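Local structure of phosphoglycerol transferase GacH (Streptococcus pyogenes MGAS5005, 6DGM) at residues Thr249-Ile259 and Asp292-Thr300. The protein probably transfers glycerol phosphate onto streptococcal rhamnose polysaccharide through its sulfatase-fold domain, which is the part present here and binds manganese and sn-glycerol-1-phosphate. Numbering follows the deposited sequence.
Sequences TRAFLEKLTQI and DYFIWSNGT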
loop_
_atom_site.group_PDB
_atom_site.type_symbol
_atom_site.label_atom_id
_atom_site.label_comp_id
_atom_site.label_asym_id
_atom_site.label_seq_id
_atom_site.Cartn_x
_atom_site.Cartn_y
_atom_site.Cartn_z
ATOM N N THR A 249 13.852 9.153 4.058
ATOM C CA THR A 249 13.506 7.737 4.048
ATOM C C THR A 249 14.736 6.894 4.369
ATOM O O THR A 249 14.661 5.950 5.166
ATOM C CB THR A 249 12.903 7.363 2.684
ATOM O OG1 THR A 249 11.722 8.147 2.427
ATOM C CG2 THR A 249 12.528 5.872 2.619
ATOM N N ARG A 250 15.885 7.234 3.786
ATOM C CA ARG A 250 17.118 6.541 4.152
ATOM C C ARG A 250 17.406 6.673 5.644
ATOM O O ARG A 250 17.752 5.687 6.305
ATOM C CB ARG A 250 18.291 7.084 3.336
ATOM C CG ARG A 250 19.662 6.583 3.802
ATOM C CD ARG A 250 20.773 7.236 3.007
ATOM N NE ARG A 250 22.097 6.918 3.535
ATOM C CZ ARG A 250 23.237 7.335 2.995
ATOM N NH1 ARG A 250 23.218 8.092 1.905
ATOM N NH2 ARG A 250 24.397 6.991 3.540
ATOM N N ALA A 251 17.315 7.897 6.183
ATOM C CA ALA A 251 17.601 8.111 7.597
ATOM C C ALA A 251 16.644 7.329 8.486
ATOM O O ALA A 251 17.048 6.793 9.527
ATOM C CB ALA A 251 17.540 9.602 7.936
ATOM N N PHE A 252 15.374 7.266 8.095
ATOM C CA PHE A 252 14.386 6.478 8.823
ATOM C C PHE A 252 14.772 5.006 8.857
ATOM O O PHE A 252 14.769 4.378 9.922
ATOM C CB PHE A 252 13.042 6.681 8.127
ATOM C CG PHE A 252 11.902 5.857 8.668
ATOM C CD1 PHE A 252 11.537 5.930 9.995
ATOM C CD2 PHE A 252 11.176 5.039 7.813
ATOM C CE1 PHE A 252 10.455 5.182 10.476
ATOM C CE2 PHE A 252 10.100 4.289 8.285
ATOM C CZ PHE A 252 9.735 4.374 9.615
ATOM N N LEU A 253 15.075 4.424 7.702
ATOM C CA LEU A 253 15.421 3.006 7.690
ATOM C C LEU A 253 16.682 2.747 8.512
ATOM O O LEU A 253 16.763 1.741 9.230
ATOM C CB LEU A 253 15.585 2.505 6.255
ATOM C CG LEU A 253 14.362 2.582 5.332
ATOM C CD1 LEU A 253 14.665 1.785 4.058
ATOM C CD2 LEU A 253 13.078 2.111 5.970
ATOM N N GLU A 254 17.690 3.631 8.401
ATOM C CA GLU A 254 18.903 3.480 9.202
ATOM C C GLU A 254 18.563 3.405 10.686
ATOM O O GLU A 254 19.110 2.578 11.411
ATOM C CB GLU A 254 19.866 4.636 8.901
ATOM C CG GLU A 254 20.536 4.540 7.540
ATOM C CD GLU A 254 21.320 5.791 7.162
ATOM O OE1 GLU A 254 21.213 6.813 7.878
ATOM O OE2 GLU A 254 22.038 5.754 6.140
ATOM N N LYS A 255 17.618 4.229 11.148
ATOM C CA LYS A 255 17.211 4.157 12.551
ATOM C C LYS A 255 16.512 2.841 12.857
ATOM O O LYS A 255 16.700 2.267 13.937
ATOM C CB LYS A 255 16.289 5.330 12.889
ATOM C CG LYS A 255 17.014 6.684 12.936
ATOM C CD LYS A 255 17.900 6.779 14.148
ATOM C CE LYS A 255 18.544 8.150 14.243
ATOM N NZ LYS A 255 17.525 9.238 14.167
ATOM N N LEU A 256 15.698 2.343 11.928
ATOM C CA LEU A 256 15.037 1.064 12.172
ATOM C C LEU A 256 16.045 -0.065 12.335
ATOM O O LEU A 256 15.789 -1.012 13.087
ATOM C CB LEU A 256 14.074 0.721 11.043
ATOM C CG LEU A 256 12.882 1.686 10.883
ATOM C CD1 LEU A 256 12.067 1.298 9.683
ATOM C CD2 LEU A 256 12.004 1.717 12.127
ATOM N N THR A 257 17.186 -0.002 11.642
ATOM C CA THR A 257 18.159 -1.087 11.763
ATOM C C THR A 257 18.745 -1.184 13.169
ATOM O O THR A 257 19.285 -2.231 13.537
ATOM C CB THR A 257 19.329 -0.967 10.777
ATOM O OG1 THR A 257 20.143 0.169 11.102
ATOM C CG2 THR A 257 18.846 -0.856 9.363
ATOM N N GLN A 258 18.655 -0.108 13.948
ATOM C CA GLN A 258 19.211 -0.068 15.290
ATOM C C GLN A 258 18.207 -0.456 16.365
ATOM O O GLN A 258 18.560 -0.442 17.547
ATOM C CB GLN A 258 19.753 1.335 15.595
ATOM C CG GLN A 258 20.798 1.831 14.605
ATOM C CD GLN A 258 21.987 0.907 14.494
ATOM O OE1 GLN A 258 22.579 0.501 15.503
ATOM N NE2 GLN A 258 22.345 0.556 13.265
ATOM N N ILE A 259 16.983 -0.831 15.991
ATOM C CA ILE A 259 15.970 -1.258 16.948
ATOM C C ILE A 259 15.974 -2.777 17.034
ATOM O O ILE A 259 15.901 -3.467 16.008
ATOM C CB ILE A 259 14.578 -0.741 16.543
ATOM C CG1 ILE A 259 14.603 0.789 16.430
ATOM C CG2 ILE A 259 13.526 -1.240 17.536
ATOM C CD1 ILE A 259 13.264 1.420 15.998
ATOM N N ASP A 292 6.428 3.508 -7.446
ATOM C CA ASP A 292 7.474 2.683 -6.838
ATOM C C ASP A 292 7.008 2.047 -5.540
ATOM O O ASP A 292 6.248 2.647 -4.781
ATOM C CB ASP A 292 8.691 3.564 -6.546
ATOM C CG ASP A 292 9.247 4.200 -7.796
ATOM O OD1 ASP A 292 8.750 5.293 -8.181
ATOM O OD2 ASP A 292 10.156 3.586 -8.416
ATOM N N TYR A 293 7.470 0.825 -5.288
ATOM C CA TYR A 293 7.270 0.206 -3.987
ATOM C C TYR A 293 8.520 -0.572 -3.583
ATOM O O TYR A 293 9.316 -1.008 -4.419
ATOM C CB TYR A 293 6.048 -0.738 -3.946
ATOM C CG TYR A 293 6.359 -2.153 -4.414
ATOM C CD1 TYR A 293 6.786 -3.120 -3.510
ATOM C CD2 TYR A 293 6.259 -2.515 -5.760
ATOM C CE1 TYR A 293 7.105 -4.390 -3.926
ATOM C CE2 TYR A 293 6.579 -3.793 -6.184
ATOM C CZ TYR A 293 6.994 -4.728 -5.261
ATOM O OH TYR A 293 7.318 -6.009 -5.641
ATOM N N PHE A 294 8.670 -0.753 -2.277
ATOM C CA PHE A 294 9.631 -1.708 -1.744
ATOM C C PHE A 294 9.089 -2.316 -0.457
ATOM O O PHE A 294 8.225 -1.744 0.216
ATOM C CB PHE A 294 11.045 -1.121 -1.563
ATOM C CG PHE A 294 11.168 -0.029 -0.524
ATOM C CD1 PHE A 294 11.173 -0.330 0.821
ATOM C CD2 PHE A 294 11.349 1.295 -0.906
ATOM C CE1 PHE A 294 11.311 0.654 1.776
ATOM C CE2 PHE A 294 11.507 2.291 0.047
ATOM C CZ PHE A 294 11.495 1.969 1.390
ATOM N N ILE A 295 9.609 -3.496 -0.134
ATOM C CA ILE A 295 9.281 -4.216 1.086
ATOM C C ILE A 295 10.628 -4.515 1.732
ATOM O O ILE A 295 11.413 -5.296 1.188
ATOM C CB ILE A 295 8.485 -5.499 0.810
ATOM C CG1 ILE A 295 7.167 -5.161 0.094
ATOM C CG2 ILE A 295 8.204 -6.209 2.121
ATOM C CD1 ILE A 295 6.288 -6.370 -0.257
ATOM N N TRP A 296 10.925 -3.831 2.845
ATOM C CA TRP A 296 12.258 -3.819 3.441
ATOM C C TRP A 296 12.150 -4.172 4.916
ATOM O O TRP A 296 11.350 -3.566 5.636
ATOM C CB TRP A 296 12.860 -2.413 3.312
ATOM C CG TRP A 296 14.209 -2.201 3.961
ATOM C CD1 TRP A 296 15.421 -2.303 3.359
ATOM C CD2 TRP A 296 14.467 -1.830 5.322
ATOM N NE1 TRP A 296 16.421 -2.024 4.252
ATOM C CE2 TRP A 296 15.863 -1.733 5.468
ATOM C CE3 TRP A 296 13.655 -1.586 6.431
ATOM C CZ2 TRP A 296 16.472 -1.386 6.681
ATOM C CZ3 TRP A 296 14.251 -1.237 7.628
ATOM C CH2 TRP A 296 15.648 -1.133 7.745
ATOM N N SER A 297 12.967 -5.135 5.359
ATOM C CA SER A 297 13.103 -5.510 6.762
ATOM C C SER A 297 14.414 -4.971 7.325
ATOM O O SER A 297 15.383 -4.733 6.597
ATOM C CB SER A 297 13.081 -7.035 6.933
ATOM O OG SER A 297 11.947 -7.624 6.336
ATOM N N ASN A 298 14.445 -4.803 8.641
ATOM C CA ASN A 298 15.597 -4.202 9.302
ATOM C C ASN A 298 16.703 -5.192 9.618
ATOM O O ASN A 298 17.688 -4.808 10.254
ATOM C CB ASN A 298 15.166 -3.439 10.556
ATOM C CG ASN A 298 14.690 -4.341 11.662
ATOM O OD1 ASN A 298 14.349 -5.516 11.444
ATOM N ND2 ASN A 298 14.657 -3.797 12.868
ATOM N N GLY A 299 16.575 -6.438 9.174
ATOM C CA GLY A 299 17.660 -7.397 9.276
ATOM C C GLY A 299 18.145 -7.772 7.891
ATOM O O GLY A 299 18.434 -6.890 7.077
ATOM N N THR A 300 18.205 -9.063 7.600
ATOM C CA THR A 300 18.603 -9.542 6.286
ATOM C C THR A 300 17.389 -9.571 5.372
ATOM O O THR A 300 16.291 -9.942 5.792
ATOM C CB THR A 300 19.207 -10.943 6.407
ATOM O OG1 THR A 300 20.324 -10.904 7.311
ATOM C CG2 THR A 300 19.677 -11.440 5.050
#
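Leu253 lays both methyls, CD1 and CD2, over one face of the Trp296 indole. Leu253 CD1 sits 3.9 Å from the centroid of the Trp296 five-membered ring, 11° off the normal, a CH-pi contact. Leu253 CD2 reaches Trp296 CE3 over the six-membered ring at 3.8 Å. CG of Trp296 is anti to the backbone N (chi1 176°), which sends the indole out from the strand toward the helix. Thr257 CG2 meets the edge of the six-membered ring, in its plane, 3.6 Å from Trp296 CH2. The backbone N of Asn298 lies over the opposite face, offset toward the rim.

A nearly straight hydrogen bond joins the last turn of the helix to the loop after the strand. Asn298 ND2 donates to Leu256 O at 3.0 Å, with an N-H...O angle of 171°. The oxygen lies in the amide plane, but the donor stands above the carbonyl plane. Ile259 N approaches Leu256 O from the opposite face, so two donors grip this oxygen. Asn298 ND2 also bonds Lys261 O, and Asn298 OD1 accepts from Ile263 N, so both ends of the amide are held.

Toward Thr249 the packing is looser. Phe294 CZ is 4.1 Å from Leu253 CD1 and 4.2 Å from Thr249 CG2. On the more open side is Thr257, whose OG1 bonds Glu254 O at 2.6 Å in its own helix while CG2 turns to the indole.

This is helix-on-sheet packing in the alkaline phosphatase-like core. Strand 290-297 runs antiparallel to strand 263-269 in the mixed sheet. Ile71 of helix 66-74 touches Leu253, Phe294 and Trp296, while Leu256 packs on Val265 of strand 263-269 and Leu190 of helix 182-192.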